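Local coordinates for protein pseudopodium-enriched atypical kinase 1 (PDB 6BHC) that is an atypical pseudokinase with an unusual catalytic cleft and a dimerizing kinase fold, and probably acts in signalling as a scaffold rather than as an enzyme, at residues R151-R163 / D203-Q215. The protein carries 1 engineered substitution. Sequence-based numbering, arbitrary orientation.
Sequences REVPCLTVADFVR and DLRLENLLLVHYQ
V158, at chi1 176°, holds CG1 trans to its amide nitrogen, where the methyl lies 3.7 Å from CD2 of L206; CG2 of V158 meets CB of L209 at 3.6 Å. In T157, with OG1 between backbone N and carbonyl carbon (chi1 59°), CG2 is left anti to that carbon, touching CD2 of L210 and O of E207. Within the protein kinase fold, 151-163 runs from the hinge region into the following helix, and 203-215 covers most of the stretch matching the catalytic loop of active kinases, then strand 209-212. Strand 156-157 is a short, weakly bonded edge strand antiparallel to 209-212, whose other edge 237-240 flanks. The non-hydrogen-bonded pair T157-L210 (CA to CA 4.3 Å) sets the register. Backbone hydrogen bonds join C155 N to L211 O (3.1 Å, 168° at the hydrogen) and L211 N to L156 O (2.9 Å). At the helix start, V158 N donates to L209 O at 2.9 Å, and A159 N weakly to L206 O. T157 and D160 form a capping box, D160 N giving to T157 OG1 and T157 N to D160 OD2. Replacing T157 by an alanine removes OG1 and CG2, which is likely to leave D160 N without its capping acceptor and open a gap beside CD2 of L210. A water accepts from H213 N and donates to V153 O, and C155 SG sits 3.5 Å from H213 ND1, oblique to the ring.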
loop_
_atom_site.group_PDB
_atom_site.type_symbol
_atom_site.label_atom_id
_atom_site.label_comp_id
_atom_site.label_asym_id
_atom_site.label_seq_id
_atom_site.Cartn_x
_atom_site.Cartn_y
_atom_site.Cartn_z
ATOM N N ARG A 151 -9.761 -26.713 11.482
ATOM C CA ARG A 151 -8.881 -26.344 10.380
ATOM C C ARG A 151 -7.677 -25.525 10.824
ATOM O O ARG A 151 -6.703 -25.426 10.070
ATOM C CB ARG A 151 -9.660 -25.565 9.315
ATOM C CG ARG A 151 -10.720 -26.387 8.596
ATOM C CD ARG A 151 -11.321 -25.628 7.420
ATOM N NE ARG A 151 -12.167 -26.486 6.594
ATOM C CZ ARG A 151 -13.489 -26.570 6.707
ATOM N NH1 ARG A 151 -14.175 -27.380 5.912
ATOM N NH2 ARG A 151 -14.128 -25.841 7.613
ATOM N N GLU A 152 -7.718 -24.937 12.018
ATOM C CA GLU A 152 -6.584 -24.191 12.565
ATOM C C GLU A 152 -5.770 -25.151 13.422
ATOM O O GLU A 152 -6.156 -25.481 14.547
ATOM C CB GLU A 152 -7.058 -22.985 13.369
ATOM C CG GLU A 152 -7.748 -21.902 12.544
ATOM C CD GLU A 152 -9.176 -22.259 12.173
ATOM O OE1 GLU A 152 -9.797 -23.066 12.895
ATOM O OE2 GLU A 152 -9.676 -21.732 11.155
ATOM N N VAL A 153 -4.639 -25.604 12.891
ATOM C CA VAL A 153 -3.823 -26.623 13.545
ATOM C C VAL A 153 -2.992 -25.994 14.656
ATOM O O VAL A 153 -2.174 -25.102 14.387
ATOM C CB VAL A 153 -2.922 -27.344 12.532
ATOM C CG1 VAL A 153 -1.985 -28.301 13.251
ATOM C CG2 VAL A 153 -3.766 -28.086 11.510
ATOM N N PRO A 154 -3.158 -26.420 15.906
ATOM C CA PRO A 154 -2.313 -25.894 16.982
ATOM C C PRO A 154 -0.953 -26.573 17.007
ATOM O O PRO A 154 -0.836 -27.791 16.858
ATOM C CB PRO A 154 -3.117 -26.213 18.247
ATOM C CG PRO A 154 -3.879 -27.437 17.887
ATOM C CD PRO A 154 -4.205 -27.323 16.417
ATOM N N CYS A 155 0.085 -25.759 17.196
ATOM C CA CYS A 155 1.450 -26.256 17.299
ATOM C C CYS A 155 1.925 -26.383 18.738
ATOM O O CYS A 155 2.822 -27.190 19.007
ATOM C CB CYS A 155 2.406 -25.336 16.532
ATOM S SG CYS A 155 1.892 -24.996 14.836
ATOM N N LEU A 156 1.341 -25.615 19.653
ATOM C CA LEU A 156 1.685 -25.631 21.069
ATOM C C LEU A 156 0.682 -24.744 21.795
ATOM O O LEU A 156 -0.135 -24.061 21.172
ATOM C CB LEU A 156 3.120 -25.151 21.317
ATOM C CG LEU A 156 3.427 -23.661 21.138
ATOM C CD1 LEU A 156 4.707 -23.298 21.875
ATOM C CD2 LEU A 156 3.541 -23.283 19.668
ATOM N N THR A 157 0.745 -24.772 23.121
ATOM C CA THR A 157 -0.051 -23.884 23.955
ATOM C C THR A 157 0.815 -22.746 24.477
ATOM O O THR A 157 2.043 -22.761 24.365
ATOM C CB THR A 157 -0.677 -24.641 25.128
ATOM O OG1 THR A 157 0.360 -25.226 25.925
ATOM C CG2 THR A 157 -1.615 -25.730 24.635
ATOM N N VAL A 158 0.156 -21.746 25.063
ATOM C CA VAL A 158 0.911 -20.677 25.703
ATOM C C VAL A 158 1.684 -21.219 26.899
ATOM O O VAL A 158 2.808 -20.778 27.170
ATOM C CB VAL A 158 -0.023 -19.516 26.092
ATOM C CG1 VAL A 158 0.747 -18.441 26.846
ATOM C CG2 VAL A 158 -0.666 -18.923 24.850
ATOM N N ALA A 159 1.118 -22.196 27.615
ATOM C CA ALA A 159 1.853 -22.839 28.700
ATOM C C ALA A 159 3.156 -23.451 28.198
ATOM O O ALA A 159 4.198 -23.327 28.850
ATOM C CB ALA A 159 0.984 -23.902 29.372
ATOM N N ASP A 160 3.118 -24.110 27.037
ATOM C CA ASP A 160 4.342 -24.661 26.462
ATOM C C ASP A 160 5.306 -23.554 26.062
ATOM O O ASP A 160 6.521 -23.675 26.255
ATOM C CB ASP A 160 4.013 -25.537 25.252
ATOM C CG ASP A 160 3.093 -26.692 25.594
ATOM O OD1 ASP A 160 3.215 -27.252 26.705
ATOM O OD2 ASP A 160 2.246 -27.040 24.744
ATOM N N PHE A 161 4.779 -22.466 25.495
ATOM C CA PHE A 161 5.624 -21.345 25.099
ATOM C C PHE A 161 6.284 -20.701 26.310
ATOM O O PHE A 161 7.486 -20.412 26.296
ATOM C CB PHE A 161 4.791 -20.326 24.321
ATOM C CG PHE A 161 5.482 -19.013 24.102
ATOM C CD1 PHE A 161 6.462 -18.883 23.134
ATOM C CD2 PHE A 161 5.141 -17.902 24.859
ATOM C CE1 PHE A 161 7.097 -17.673 22.929
ATOM C CE2 PHE A 161 5.772 -16.690 24.659
ATOM C CZ PHE A 161 6.750 -16.576 23.693
ATOM N N VAL A 162 5.510 -20.473 27.374
ATOM C CA VAL A 162 6.063 -19.871 28.584
ATOM C C VAL A 162 7.106 -20.791 29.210
ATOM O O VAL A 162 8.155 -20.335 29.682
ATOM C CB VAL A 162 4.931 -19.529 29.571
ATOM C CG1 VAL A 162 5.497 -19.122 30.921
ATOM C CG2 VAL A 162 4.056 -18.418 29.007
ATOM N N ARG A 163 6.844 -22.102 29.207
ATOM C CA ARG A 163 7.775 -23.050 29.813
ATOM C C ARG A 163 9.112 -23.070 29.078
ATOM O O ARG A 163 10.166 -23.226 29.706
ATOM C CB ARG A 163 7.155 -24.449 29.837
ATOM C CG ARG A 163 8.015 -25.500 30.527
ATOM C CD ARG A 163 7.310 -26.849 30.625
ATOM N NE ARG A 163 7.119 -27.480 29.320
ATOM C CZ ARG A 163 5.954 -27.550 28.684
ATOM N NH1 ARG A 163 4.863 -27.028 29.230
ATOM N NH2 ARG A 163 5.878 -28.145 27.501
ATOM N N ASP A 203 -12.395 -20.588 32.846
ATOM C CA ASP A 203 -11.301 -21.548 32.949
ATOM C C ASP A 203 -10.129 -21.073 32.093
ATOM O O ASP A 203 -9.568 -21.820 31.289
ATOM C CB ASP A 203 -11.763 -22.948 32.548
ATOM C CG ASP A 203 -10.782 -24.028 32.967
ATOM O OD1 ASP A 203 -10.098 -23.841 33.997
ATOM O OD2 ASP A 203 -10.695 -25.060 32.270
ATOM N N LEU A 204 -9.746 -19.811 32.262
ATOM C CA LEU A 204 -8.650 -19.224 31.498
ATOM C C LEU A 204 -7.332 -19.692 32.101
ATOM O O LEU A 204 -6.860 -19.146 33.100
ATOM C CB LEU A 204 -8.757 -17.705 31.491
ATOM C CG LEU A 204 -9.938 -17.133 30.705
ATOM C CD1 LEU A 204 -9.994 -15.619 30.831
ATOM C CD2 LEU A 204 -9.854 -17.550 29.244
ATOM N N ARG A 205 -6.739 -20.717 31.496
ATOM C CA ARG A 205 -5.439 -21.230 31.899
ATOM C C ARG A 205 -4.539 -21.306 30.674
ATOM O O ARG A 205 -5.015 -21.418 29.542
ATOM C CB ARG A 205 -5.563 -22.604 32.576
ATOM C CG ARG A 205 -6.210 -22.537 33.955
ATOM C CD ARG A 205 -6.373 -23.908 34.602
ATOM N NE ARG A 205 -7.433 -24.695 33.979
ATOM C CZ ARG A 205 -7.226 -25.786 33.248
ATOM N NH1 ARG A 205 -5.993 -26.233 33.054
ATOM N NH2 ARG A 205 -8.253 -26.438 32.719
ATOM N N LEU A 206 -3.226 -21.234 30.912
ATOM C CA LEU A 206 -2.281 -21.132 29.803
ATOM C C LEU A 206 -2.329 -22.359 28.901
ATOM O O LEU A 206 -2.052 -22.255 27.701
ATOM C CB LEU A 206 -0.865 -20.912 30.336
ATOM C CG LEU A 206 -0.609 -19.569 31.027
ATOM C CD1 LEU A 206 0.845 -19.446 31.459
ATOM C CD2 LEU A 206 -1.000 -18.412 30.121
ATOM N N GLU A 207 -2.684 -23.522 29.448
ATOM C CA GLU A 207 -2.818 -24.727 28.640
ATOM C C GLU A 207 -4.109 -24.758 27.831
ATOM O O GLU A 207 -4.280 -25.661 27.003
ATOM C CB GLU A 207 -2.729 -25.975 29.527
ATOM C CG GLU A 207 -3.687 -25.993 30.712
ATOM C CD GLU A 207 -3.134 -25.287 31.942
ATOM O OE1 GLU A 207 -2.163 -24.511 31.807
ATOM O OE2 GLU A 207 -3.670 -25.513 33.047
ATOM N N ASN A 208 -5.015 -23.805 28.043
ATOM C CA ASN A 208 -6.228 -23.684 27.248
ATOM C C ASN A 208 -6.095 -22.662 26.127
ATOM O O ASN A 208 -7.029 -22.504 25.335
ATOM C CB ASN A 208 -7.417 -23.319 28.145
ATOM C CG ASN A 208 -7.781 -24.431 29.113
ATOM O OD1 ASN A 208 -7.642 -25.613 28.798
ATOM N ND2 ASN A 208 -8.247 -24.057 30.299
ATOM N N LEU A 209 -4.964 -21.970 26.041
ATOM C CA LEU A 209 -4.707 -21.001 24.984
ATOM C C LEU A 209 -3.746 -21.621 23.976
ATOM O O LEU A 209 -2.619 -21.984 24.329
ATOM C CB LEU A 209 -4.131 -19.708 25.559
ATOM C CG LEU A 209 -4.924 -19.073 26.706
ATOM C CD1 LEU A 209 -4.216 -17.833 27.232
ATOM C CD2 LEU A 209 -6.340 -18.738 26.266
ATOM N N LEU A 210 -4.192 -21.734 22.730
ATOM C CA LEU A 210 -3.435 -22.390 21.676
ATOM C C LEU A 210 -2.744 -21.363 20.788
ATOM O O LEU A 210 -3.236 -20.248 20.597
ATOM C CB LEU A 210 -4.349 -23.273 20.825
ATOM C CG LEU A 210 -5.319 -24.171 21.596
ATOM C CD1 LEU A 210 -6.271 -24.883 20.646
ATOM C CD2 LEU A 210 -4.556 -25.172 22.446
ATOM N N LEU A 211 -1.598 -21.759 20.236
ATOM C CA LEU A 211 -0.823 -20.927 19.322
ATOM C C LEU A 211 -0.770 -21.607 17.962
ATOM O O LEU A 211 -0.285 -22.738 17.848
ATOM C CB LEU A 211 0.589 -20.690 19.861
ATOM C CG LEU A 211 0.667 -19.854 21.136
ATOM C CD1 LEU A 211 2.096 -19.792 21.651
ATOM C CD2 LEU A 211 0.126 -18.459 20.876
ATOM N N VAL A 212 -1.265 -20.917 16.934
ATOM C CA VAL A 212 -1.304 -21.438 15.575
ATOM C C VAL A 212 -0.652 -20.425 14.642
ATOM O O VAL A 212 -0.341 -19.298 15.028
ATOM C CB VAL A 212 -2.741 -21.753 15.107
ATOM C CG1 VAL A 212 -3.467 -22.608 16.132
ATOM C CG2 VAL A 212 -3.500 -20.470 14.852
ATOM N N HIS A 213 -0.448 -20.846 13.398
ATOM C CA HIS A 213 0.132 -19.986 12.378
ATOM C C HIS A 213 -0.955 -19.202 11.650
ATOM O O HIS A 213 -2.155 -19.429 11.828
ATOM C CB HIS A 213 0.948 -20.806 11.379
ATOM C CG HIS A 213 2.266 -21.274 11.913
ATOM N ND1 HIS A 213 2.460 -22.547 12.405
ATOM C CD2 HIS A 213 3.454 -20.638 12.038
ATOM C CE1 HIS A 213 3.711 -22.675 12.807
ATOM N NE2 HIS A 213 4.336 -21.531 12.596
ATOM N N TYR A 214 -0.518 -18.262 10.817
ATOM C CA TYR A 214 -1.433 -17.489 9.993
ATOM C C TYR A 214 -0.755 -17.181 8.667
ATOM O O TYR A 214 0.441 -16.880 8.629
ATOM C CB TYR A 214 -1.867 -16.196 10.694
ATOM C CG TYR A 214 -0.758 -15.186 10.897
ATOM C CD1 TYR A 214 0.040 -15.216 12.032
ATOM C CD2 TYR A 214 -0.520 -14.194 9.957
ATOM C CE1 TYR A 214 1.050 -14.289 12.219
ATOM C CE2 TYR A 214 0.483 -13.264 10.134
ATOM C CZ TYR A 214 1.266 -13.315 11.266
ATOM O OH TYR A 214 2.266 -12.387 11.442
ATOM N N GLN A 215 -1.521 -17.266 7.584
ATOM C CA GLN A 215 -0.998 -16.980 6.253
ATOM C C GLN A 215 -1.038 -15.484 5.964
ATOM O O GLN A 215 -0.016 -14.801 6.035
ATOM C CB GLN A 215 -1.785 -17.744 5.185
ATOM C CG GLN A 215 -1.555 -19.247 5.195
ATOM C CD GLN A 215 -2.346 -19.968 4.118
ATOM O OE1 GLN A 215 -3.355 -19.461 3.628
ATOM N NE2 GLN A 215 -1.887 -21.157 3.744
HETATM O O HOH W 1 -1.232 -23.610 12.489
#